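Local coordinates for protein hypothetical bacterial 6-phosphogluconolactonase (Bacteroides fragilis, PDB 3SCY) that is a putative 6-phosphogluconolactonase, a seven-bladed beta-propeller that probably hydrolyses 6-phosphogluconolactone in the pentose phosphate pathway, at residues A[113-118]-A[158-163]; A[120-125]-A[138-143]; A[153-158]-A[171-176]; A[175-180]-A[211-216]. All coordinates share one frame; numbering follows the deposited sequence.

Contact 1: A[113-118]-A[158-163]; sequences VTANYS and HCVRIT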
# COMPACT_ATOMS: atom_id res chain seq x y z
N VAL A 113 -4.53 -3.34 11.29
CA VAL A 113 -3.75 -4.56 11.12
C VAL A 113 -2.45 -4.18 10.41
O VAL A 113 -2.50 -3.43 9.45
CB VAL A 113 -4.50 -5.67 10.32
CG1 VAL A 113 -3.69 -6.96 10.27
CG2 VAL A 113 -5.88 -5.95 10.90
N THR A 114 -1.30 -4.67 10.88
CA THR A 114 -0.01 -4.46 10.22
C THR A 114 0.50 -5.73 9.56
O THR A 114 0.28 -6.84 10.07
CB THR A 114 1.08 -3.96 11.21
OG1 THR A 114 1.36 -4.96 12.18
CG2 THR A 114 0.71 -2.67 11.88
N ALA A 115 1.34 -5.54 8.53
CA ALA A 115 2.13 -6.60 7.92
C ALA A 115 3.55 -6.41 8.41
O ALA A 115 4.19 -5.39 8.10
CB ALA A 115 2.06 -6.52 6.40
N ASN A 116 4.08 -7.38 9.19
CA ASN A 116 5.41 -7.24 9.76
C ASN A 116 6.37 -8.04 8.91
O ASN A 116 6.36 -9.27 8.91
CB ASN A 116 5.44 -7.68 11.23
CG ASN A 116 4.34 -7.04 12.04
OD1 ASN A 116 3.98 -5.87 11.84
ND2 ASN A 116 3.75 -7.82 12.92
N TYR A 117 7.18 -7.31 8.13
CA TYR A 117 8.08 -7.91 7.14
C TYR A 117 9.11 -8.83 7.76
O TYR A 117 9.31 -9.96 7.30
CB TYR A 117 8.78 -6.82 6.32
CG TYR A 117 9.64 -7.37 5.21
CD1 TYR A 117 9.08 -7.68 3.96
CD2 TYR A 117 10.98 -7.68 5.42
CE1 TYR A 117 9.86 -8.21 2.94
CE2 TYR A 117 11.76 -8.22 4.40
CZ TYR A 117 11.19 -8.48 3.16
OH TYR A 117 11.95 -9.01 2.15
N SER A 118 9.82 -8.34 8.77
CA SER A 118 10.90 -9.14 9.35
C SER A 118 10.41 -10.04 10.47
O SER A 118 11.03 -11.08 10.74
CB SER A 118 12.03 -8.23 9.81
OG SER A 118 12.58 -7.57 8.68
N HIS A 158 3.96 -8.59 3.79
CA HIS A 158 4.14 -7.32 3.09
C HIS A 158 2.89 -6.55 2.77
O HIS A 158 2.99 -5.41 2.32
CB HIS A 158 4.90 -7.56 1.77
CG HIS A 158 5.93 -6.52 1.48
ND1 HIS A 158 5.65 -5.16 1.58
CD2 HIS A 158 7.22 -6.67 1.10
CE1 HIS A 158 6.80 -4.54 1.32
NE2 HIS A 158 7.75 -5.41 0.98
N CYS A 159 1.71 -7.16 3.00
CA CYS A 159 0.46 -6.51 2.68
C CYS A 159 -0.64 -7.16 3.47
O CYS A 159 -0.58 -8.36 3.72
CB CYS A 159 0.19 -6.60 1.18
SG CYS A 159 -1.16 -5.54 0.59
N VAL A 160 -1.61 -6.36 3.92
CA VAL A 160 -2.81 -6.83 4.57
C VAL A 160 -3.98 -6.07 3.96
O VAL A 160 -3.96 -4.83 3.92
CB VAL A 160 -2.79 -6.74 6.12
CG1 VAL A 160 -1.96 -7.86 6.73
CG2 VAL A 160 -2.30 -5.37 6.60
N ARG A 161 -4.95 -6.79 3.39
CA ARG A 161 -6.11 -6.18 2.74
C ARG A 161 -7.41 -6.77 3.20
O ARG A 161 -7.53 -7.99 3.28
CB ARG A 161 -6.08 -6.35 1.22
CG ARG A 161 -4.86 -5.78 0.48
CD ARG A 161 -4.59 -4.28 0.76
NE ARG A 161 -5.79 -3.44 0.71
CZ ARG A 161 -6.35 -2.98 -0.40
NH1 ARG A 161 -5.82 -3.26 -1.59
NH2 ARG A 161 -7.45 -2.23 -0.34
N ILE A 162 -8.41 -5.92 3.46
CA ILE A 162 -9.75 -6.38 3.74
C ILE A 162 -10.43 -6.52 2.40
O ILE A 162 -10.27 -5.63 1.55
CB ILE A 162 -10.43 -5.39 4.70
CG1 ILE A 162 -9.70 -5.46 6.06
CG2 ILE A 162 -11.95 -5.73 4.86
CD1 ILE A 162 -9.93 -4.26 7.01
N THR A 163 -11.13 -7.65 2.16
CA THR A 163 -11.77 -7.92 0.88
C THR A 163 -12.93 -6.93 0.63
O THR A 163 -13.51 -6.40 1.58
CB THR A 163 -12.19 -9.39 0.76
OG1 THR A 163 -12.96 -9.71 1.92
CG2 THR A 163 -10.97 -10.33 0.68
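Val113, Ala115 and Tyr117 meet His158 and Val160 where two successive blades of the propeller face each other, strand 111-116 on one side and strand 157-162 on the other. No hydrogen bond crosses; the strand axes approach to 5.9 Å, too far apart for backbone pairing.

The apolar part is a small cluster. Val160 sends CG2 against the carbonyl of Val113, 3.5 Å from its O, while its other branch, CG1, lies 4.0 Å from Val113 CG1. Ala115 suits the point of closest backbone approach because a lone methyl fits there: its CB sits 3.5 Å from Cys159 N, a buried amide with no polar partner in the model.

The aromatic part is an offset edge-to-face pair. Tyr117, its CG anti to the backbone N (chi1 -175°), presents the CD1-CE1 side of its ring to His158, CD1 lying 3.6 Å from His158 CD2, with ring planes at 75°. Arg151 bonds the hydroxyl of Tyr117.

The chemistry therefore changes along the interface: valine and alanine methyls pack between the blades, whereas the Tyr117 edge meets the face of a histidine whose NE2 bonds an unidentified molecule, which may mark a pocket.

Contact 2: A[120-125]-A[138-143]; sequences GSITVF and DVIEFK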
# COMPACT_ATOMS: atom_id res chain seq x y z
N GLY A 120 7.62 -11.63 10.16
CA GLY A 120 6.88 -12.67 9.44
C GLY A 120 5.58 -12.95 10.17
O GLY A 120 5.28 -14.08 10.54
N SER A 121 4.85 -11.88 10.47
CA SER A 121 3.65 -11.92 11.27
C SER A 121 2.76 -10.75 10.90
O SER A 121 3.17 -9.85 10.13
CB SER A 121 4.01 -11.85 12.75
OG SER A 121 4.71 -10.65 13.04
N ILE A 122 1.56 -10.73 11.49
CA ILE A 122 0.63 -9.62 11.38
C ILE A 122 0.16 -9.28 12.79
O ILE A 122 0.04 -10.17 13.65
CB ILE A 122 -0.55 -9.84 10.40
CG1 ILE A 122 -1.45 -11.01 10.86
CG2 ILE A 122 -0.03 -10.03 8.97
CD1 ILE A 122 -2.73 -11.17 9.99
N THR A 123 -0.03 -8.00 13.04
CA THR A 123 -0.45 -7.53 14.37
C THR A 123 -1.79 -6.80 14.25
O THR A 123 -1.97 -5.98 13.36
CB THR A 123 0.63 -6.63 15.01
OG1 THR A 123 1.86 -7.34 15.05
CG2 THR A 123 0.27 -6.22 16.45
N VAL A 124 -2.70 -7.08 15.20
CA VAL A 124 -4.01 -6.44 15.26
C VAL A 124 -4.02 -5.49 16.46
O VAL A 124 -3.63 -5.92 17.56
CB VAL A 124 -5.14 -7.51 15.41
CG1 VAL A 124 -6.52 -6.88 15.52
CG2 VAL A 124 -5.10 -8.50 14.25
N PHE A 125 -4.51 -4.25 16.24
CA PHE A 125 -4.70 -3.28 17.32
C PHE A 125 -6.13 -2.80 17.32
O PHE A 125 -6.55 -2.23 16.31
CB PHE A 125 -3.78 -2.04 17.17
CG PHE A 125 -2.30 -2.27 17.04
CD1 PHE A 125 -1.73 -2.55 15.81
CD2 PHE A 125 -1.47 -2.15 18.15
CE1 PHE A 125 -0.35 -2.72 15.68
CE2 PHE A 125 -0.10 -2.37 18.03
CZ PHE A 125 0.46 -2.64 16.79
N ASP A 138 -3.79 -9.03 19.08
CA ASP A 138 -3.39 -10.30 18.47
C ASP A 138 -2.11 -10.13 17.67
O ASP A 138 -1.91 -9.09 17.06
CB ASP A 138 -4.51 -10.82 17.56
CG ASP A 138 -4.53 -12.31 17.28
OD1 ASP A 138 -3.71 -13.05 17.90
OD2 ASP A 138 -5.44 -12.75 16.53
N VAL A 139 -1.24 -11.13 17.73
CA VAL A 139 0.01 -11.22 16.93
C VAL A 139 -0.05 -12.61 16.31
O VAL A 139 -0.05 -13.61 17.05
CB VAL A 139 1.33 -10.95 17.71
CG1 VAL A 139 2.56 -11.06 16.80
CG2 VAL A 139 1.31 -9.58 18.38
N ILE A 140 -0.19 -12.67 14.98
CA ILE A 140 -0.37 -13.94 14.26
C ILE A 140 0.92 -14.27 13.54
O ILE A 140 1.33 -13.53 12.64
CB ILE A 140 -1.61 -13.86 13.31
CG1 ILE A 140 -2.87 -13.45 14.11
CG2 ILE A 140 -1.83 -15.21 12.58
CD1 ILE A 140 -4.05 -12.94 13.33
N GLU A 141 1.59 -15.35 13.97
CA GLU A 141 2.87 -15.77 13.39
C GLU A 141 2.66 -16.74 12.25
O GLU A 141 1.67 -17.49 12.22
CB GLU A 141 3.74 -16.43 14.48
CG GLU A 141 4.18 -15.48 15.58
CD GLU A 141 5.37 -14.57 15.30
OE1 GLU A 141 6.08 -14.78 14.29
OE2 GLU A 141 5.62 -13.68 16.14
N PHE A 142 3.58 -16.72 11.28
CA PHE A 142 3.53 -17.63 10.15
C PHE A 142 4.80 -18.45 10.11
O PHE A 142 5.80 -18.08 10.73
CB PHE A 142 3.35 -16.86 8.82
CG PHE A 142 2.07 -16.06 8.81
CD1 PHE A 142 0.87 -16.64 8.43
CD2 PHE A 142 2.07 -14.71 9.18
CE1 PHE A 142 -0.32 -15.90 8.45
CE2 PHE A 142 0.88 -13.97 9.21
CZ PHE A 142 -0.31 -14.56 8.83
N LYS A 143 4.74 -19.58 9.41
CA LYS A 143 5.88 -20.47 9.25
C LYS A 143 6.09 -20.81 7.79
O LYS A 143 5.15 -20.78 6.99
CB LYS A 143 5.67 -21.76 10.07
CG LYS A 143 5.72 -21.54 11.58
CD LYS A 143 5.55 -22.86 12.34
CE LYS A 143 5.57 -22.66 13.84
NZ LYS A 143 5.57 -23.95 14.57
O HOH W 1 7.32 -15.79 11.34
O HOH W 2 6.01 -11.32 15.35
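A beta hairpin closes the outer side of one propeller blade: strand 121-126 pairs antiparallel with the outermost strand, 138-141. Ile122 and Ile140 form a hydrogen-bonded pair, with Ile140 N to Ile122 O at 2.8 Å and nearly straight (172°), and Ile122 N returning a bond to Ile140 O. Val124 N donates to Asp138 O, whereas the reverse bond from Asp138 N to Val124 O is weak. Beyond the last strand pair, Phe142 N reaches Gly120 O at 3.2 Å. Gly120 has positive phi, readily adopted by glycine, and with Ser121 makes a G1 beta bulge opposite Asn116.

On the face of Ile122 and Ile140 the two side chains lie side by side, CG1 of Ile122 3.8 Å from CB of Ile140, while CB of Val124 meets CB of Asp138. Phe142 turns its ring edge to the backbone, CD2 3.5 Å from Gly120 O, and brings CE2 to 4.1 Å from Ile122 CG2. Leu197 and Phe182 of the next blade pack against both isoleucines.

On the other face Thr123 and Val139 touch through their CG2 methyls, and a water accepts from Ser121 OG (2.7 Å) and donates to Glu141 OE2; Ser121 OG also bonds Asn116.

Ile122, Val124 and Ile140 thus suit the face turned to the next blade, while the hydroxyl and carboxylate opposite can be served by water.

Contact 3: A[153-158]-A[171-176]; sequences TMPHLH and ADDLGT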
# COMPACT_ATOMS: atom_id res chain seq x y z
N THR A 153 13.93 -16.99 3.19
CA THR A 153 14.44 -17.89 4.23
C THR A 153 13.41 -18.07 5.34
O THR A 153 13.55 -18.95 6.19
CB THR A 153 15.76 -17.34 4.81
OG1 THR A 153 15.49 -16.11 5.48
CG2 THR A 153 16.81 -17.11 3.74
N MSE A 154 12.35 -17.23 5.33
CA MSE A 154 11.31 -17.18 6.36
C MSE A 154 10.11 -16.42 5.83
O MSE A 154 10.24 -15.72 4.82
CB MSE A 154 11.84 -16.46 7.62
CG MSE A 154 12.47 -15.10 7.32
SE MSE A 154 13.02 -14.03 8.84
CE MSE A 154 13.83 -15.41 9.99
N PRO A 155 8.95 -16.44 6.53
CA PRO A 155 7.83 -15.60 6.07
C PRO A 155 8.20 -14.11 6.15
O PRO A 155 8.99 -13.69 7.01
CB PRO A 155 6.70 -15.95 7.04
CG PRO A 155 7.09 -17.27 7.62
CD PRO A 155 8.58 -17.19 7.74
N HIS A 156 7.70 -13.33 5.20
CA HIS A 156 7.89 -11.88 5.15
C HIS A 156 6.55 -11.31 4.78
O HIS A 156 6.13 -11.44 3.63
CB HIS A 156 8.99 -11.50 4.15
CG HIS A 156 10.38 -11.92 4.55
ND1 HIS A 156 11.00 -11.41 5.68
CD2 HIS A 156 11.26 -12.74 3.91
CE1 HIS A 156 12.21 -11.96 5.72
NE2 HIS A 156 12.41 -12.77 4.69
N LEU A 157 5.85 -10.74 5.74
CA LEU A 157 4.51 -10.24 5.50
C LEU A 157 4.57 -8.82 4.96
O LEU A 157 5.19 -7.96 5.57
CB LEU A 157 3.68 -10.38 6.78
CG LEU A 157 2.98 -11.75 6.98
CD1 LEU A 157 1.74 -11.84 6.11
CD2 LEU A 157 3.92 -12.95 6.72
N HIS A 158 3.96 -8.59 3.79
CA HIS A 158 4.14 -7.32 3.09
C HIS A 158 2.89 -6.55 2.77
O HIS A 158 2.99 -5.41 2.32
CB HIS A 158 4.90 -7.56 1.77
CG HIS A 158 5.93 -6.52 1.48
ND1 HIS A 158 5.65 -5.16 1.58
CD2 HIS A 158 7.22 -6.67 1.10
CE1 HIS A 158 6.80 -4.54 1.32
NE2 HIS A 158 7.75 -5.41 0.98
N ALA A 171 -3.46 -11.65 3.46
CA ALA A 171 -2.15 -11.17 3.84
C ALA A 171 -1.08 -11.75 2.93
O ALA A 171 -0.88 -12.98 2.90
CB ALA A 171 -1.88 -11.54 5.29
N ASP A 172 -0.38 -10.87 2.19
CA ASP A 172 0.65 -11.32 1.23
C ASP A 172 1.93 -11.67 1.93
O ASP A 172 2.46 -10.85 2.69
CB ASP A 172 0.94 -10.22 0.20
CG ASP A 172 -0.20 -9.87 -0.73
OD1 ASP A 172 -1.18 -10.64 -0.78
OD2 ASP A 172 -0.08 -8.83 -1.44
N ASP A 173 2.45 -12.86 1.63
CA ASP A 173 3.67 -13.34 2.25
C ASP A 173 4.74 -13.55 1.20
O ASP A 173 4.78 -14.58 0.51
CB ASP A 173 3.38 -14.60 3.04
CG ASP A 173 4.54 -15.21 3.81
OD1 ASP A 173 5.70 -14.78 3.61
OD2 ASP A 173 4.29 -16.12 4.62
N LEU A 174 5.64 -12.57 1.12
CA LEU A 174 6.73 -12.58 0.15
C LEU A 174 7.65 -13.77 0.37
O LEU A 174 8.18 -14.33 -0.60
CB LEU A 174 7.49 -11.23 0.25
CG LEU A 174 8.77 -11.06 -0.64
CD1 LEU A 174 8.95 -9.60 -1.04
CD2 LEU A 174 10.06 -11.58 0.09
N GLY A 175 7.84 -14.15 1.63
CA GLY A 175 8.74 -15.24 1.96
C GLY A 175 8.28 -16.64 1.64
O GLY A 175 9.13 -17.52 1.44
N THR A 176 6.96 -16.88 1.62
CA THR A 176 6.49 -18.25 1.40
C THR A 176 5.63 -18.40 0.14
O THR A 176 5.07 -19.47 -0.06
CB THR A 176 5.72 -18.76 2.63
OG1 THR A 176 4.48 -18.06 2.72
CG2 THR A 176 6.51 -18.62 3.92
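With CG anti to its backbone N (chi1 -177°), Asp173 carries its carboxylate across to Pro155 and His156; Leu174 CG is likewise anti. Asp173 OD1 accepts from His156 N at 2.9 Å, the donor standing 40° out of the carboxylate plane. The same oxygen takes weak bonds from the amides of Gly175 and Thr176, so OD1 bridges the amide of His156 and, weakly, the turn 173-176. Asp173 OD2 lies 3.4 Å from Pro155 CB and is bonded by His180 NE2.

Backbone bonds flank this centre: Leu174 N to His156 O at 2.8 Å, and His158 N to Asp172 O, which is nearly straight (171°). Glycine suits position 175 because a CB would clash with the carbonyl O of selenomethionine Met154; instead Gly175 CA makes a CH...O contact with that oxygen at 3.3 Å.

Leu157 fills the face it shares with Asp173, setting CD1 3.7 Å from Ala171 CB and CD2 against the Asp173 carboxylate carbon. Leu174 CD1 comes to 4.0 Å from His158 CD2, and Leu174 CD2 touches the CB and CD2 of His156.

The contact belongs to the hairpin of strands 157-162 and 168-173, the first two of their blade. From the preceding blade the ring of Tyr117 stacks on His156, and its carbonyl O accepts from His156 ND1, while strand 213-218 of the following blade packs against Asp172.

Contact 4: A[175-180]-A[211-216]; sequences GTDQIH and SGPRHL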
# COMPACT_ATOMS: atom_id res chain seq x y z
N GLY A 175 7.84 -14.15 1.63
CA GLY A 175 8.74 -15.24 1.96
C GLY A 175 8.28 -16.64 1.64
O GLY A 175 9.13 -17.52 1.44
N THR A 176 6.96 -16.88 1.62
CA THR A 176 6.49 -18.25 1.40
C THR A 176 5.63 -18.40 0.14
O THR A 176 5.07 -19.47 -0.06
CB THR A 176 5.72 -18.76 2.63
OG1 THR A 176 4.48 -18.06 2.72
CG2 THR A 176 6.51 -18.62 3.92
N ASP A 177 5.53 -17.34 -0.71
CA ASP A 177 4.75 -17.39 -1.96
C ASP A 177 3.27 -17.73 -1.67
O ASP A 177 2.65 -18.48 -2.41
CB ASP A 177 5.37 -18.39 -2.96
CG ASP A 177 6.71 -17.91 -3.44
OD1 ASP A 177 6.82 -16.73 -3.82
OD2 ASP A 177 7.67 -18.72 -3.44
N GLN A 178 2.72 -17.15 -0.62
CA GLN A 178 1.34 -17.38 -0.24
C GLN A 178 0.61 -16.10 0.07
O GLN A 178 1.23 -15.11 0.46
CB GLN A 178 1.25 -18.30 1.00
CG GLN A 178 1.67 -19.74 0.74
CD GLN A 178 1.66 -20.54 2.02
OE1 GLN A 178 2.41 -20.28 2.96
NE2 GLN A 178 0.83 -21.56 2.06
N ILE A 179 -0.70 -16.13 -0.09
CA ILE A 179 -1.63 -15.12 0.36
C ILE A 179 -2.44 -15.82 1.46
O ILE A 179 -3.24 -16.71 1.16
CB ILE A 179 -2.53 -14.54 -0.76
CG1 ILE A 179 -1.66 -13.92 -1.89
CG2 ILE A 179 -3.49 -13.49 -0.16
CD1 ILE A 179 -2.43 -13.70 -3.24
N HIS A 180 -2.19 -15.46 2.72
CA HIS A 180 -2.88 -16.03 3.88
C HIS A 180 -4.30 -15.46 3.97
O HIS A 180 -4.50 -14.28 3.68
CB HIS A 180 -2.09 -15.77 5.16
CG HIS A 180 -0.70 -16.32 5.09
ND1 HIS A 180 -0.45 -17.67 5.31
CD2 HIS A 180 0.46 -15.68 4.87
CE1 HIS A 180 0.86 -17.81 5.17
NE2 HIS A 180 1.46 -16.64 4.92
N SER A 211 7.95 -16.25 -6.55
CA SER A 211 7.26 -15.02 -6.95
C SER A 211 7.53 -13.85 -5.99
O SER A 211 7.79 -12.74 -6.43
CB SER A 211 5.76 -15.24 -7.04
OG SER A 211 5.41 -16.11 -8.09
N GLY A 212 7.43 -14.10 -4.68
CA GLY A 212 7.61 -13.05 -3.69
C GLY A 212 6.44 -12.07 -3.66
O GLY A 212 6.63 -10.89 -3.95
N PRO A 213 5.21 -12.54 -3.32
CA PRO A 213 4.02 -11.65 -3.32
C PRO A 213 4.24 -10.38 -2.51
O PRO A 213 4.72 -10.46 -1.39
CB PRO A 213 2.93 -12.50 -2.65
CG PRO A 213 3.35 -13.88 -2.81
CD PRO A 213 4.84 -13.92 -2.93
N ARG A 214 3.93 -9.21 -3.10
CA ARG A 214 4.18 -7.97 -2.40
C ARG A 214 2.85 -7.29 -2.09
O ARG A 214 2.37 -7.43 -0.96
CB ARG A 214 5.15 -7.04 -3.17
CG ARG A 214 5.63 -5.86 -2.31
CD ARG A 214 6.68 -5.04 -3.06
NE ARG A 214 7.36 -4.11 -2.14
CZ ARG A 214 6.88 -2.91 -1.81
NH1 ARG A 214 5.78 -2.44 -2.37
NH2 ARG A 214 7.54 -2.16 -0.93
N HIS A 215 2.24 -6.56 -3.04
CA HIS A 215 1.01 -5.84 -2.77
C HIS A 215 -0.15 -6.38 -3.57
O HIS A 215 0.04 -6.83 -4.70
CB HIS A 215 1.17 -4.33 -3.05
CG HIS A 215 1.92 -3.57 -1.99
ND1 HIS A 215 2.12 -2.19 -2.12
CD2 HIS A 215 2.53 -4.00 -0.86
CE1 HIS A 215 2.78 -1.82 -1.02
NE2 HIS A 215 3.06 -2.87 -0.24
N LEU A 216 -1.34 -6.30 -3.01
CA LEU A 216 -2.60 -6.80 -3.58
C LEU A 216 -3.65 -5.71 -3.63
O LEU A 216 -3.78 -4.94 -2.66
CB LEU A 216 -3.12 -7.95 -2.70
CG LEU A 216 -4.43 -8.65 -3.17
CD1 LEU A 216 -4.17 -9.58 -4.38
CD2 LEU A 216 -4.99 -9.52 -2.04
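Asp177 and Gly212 face each other with CA atoms 5.5 Å apart, both on positive phi, where the chain turns into strand 178-184 on one side and strand 213-218 on the other; Asp177 and Gln178 form a G1 beta bulge opposite Asp173.

The polar link across the two segments is OD1 of Asp177. With CG anti to the carbonyl carbon (chi1 -67°), Asp177 accepts through OD1 from Gly212 N at 2.8 Å, essentially straight (179°) and met nearly along the C-O axis. Ser211 N is also close to OD1, at 3.0 Å. OD2 accepts from Gly210 N, just before the second segment. A short acidic side chain suits this place because it can accept from more than one backbone amide.

Pro213 supplies the apolar part: its compact, rigid ring puts CD 3.6 Å from Asp177 CA and CG 4.0 Å from Gln178 N.

Further along the strands, Ile179 and Leu216 both point toward the other segment and pack on Leu170 and Asp172 of strand 168-173. The contact thus joins the turn entering the third strand of one blade to the turn entering the first, innermost strand of the next, beside Val207 of the connecting loop.

Three of the four contacts are buried; contact 2, on the outer strands of its blade, is partly open to solvent and is the one with waters bridging its segments. Contacts 2 and 3 each lie within a blade and use antiparallel backbone bonds, contact 3 adding a carboxylate that accepts from backbone amides. Contacts 1 and 4 join successive blades: no hydrogen bond crosses contact 1, which relies on methyls and rings, whereas contact 4 uses a side-chain-to-backbone bond. Contacts 1 and 3 share His158 on strand 157-162, and contacts 3 and 4 share Gly175 and Thr176. Phe142 of contact 2 stacks on His180 of contact 4, tying hairpin 121-141 to the next blade.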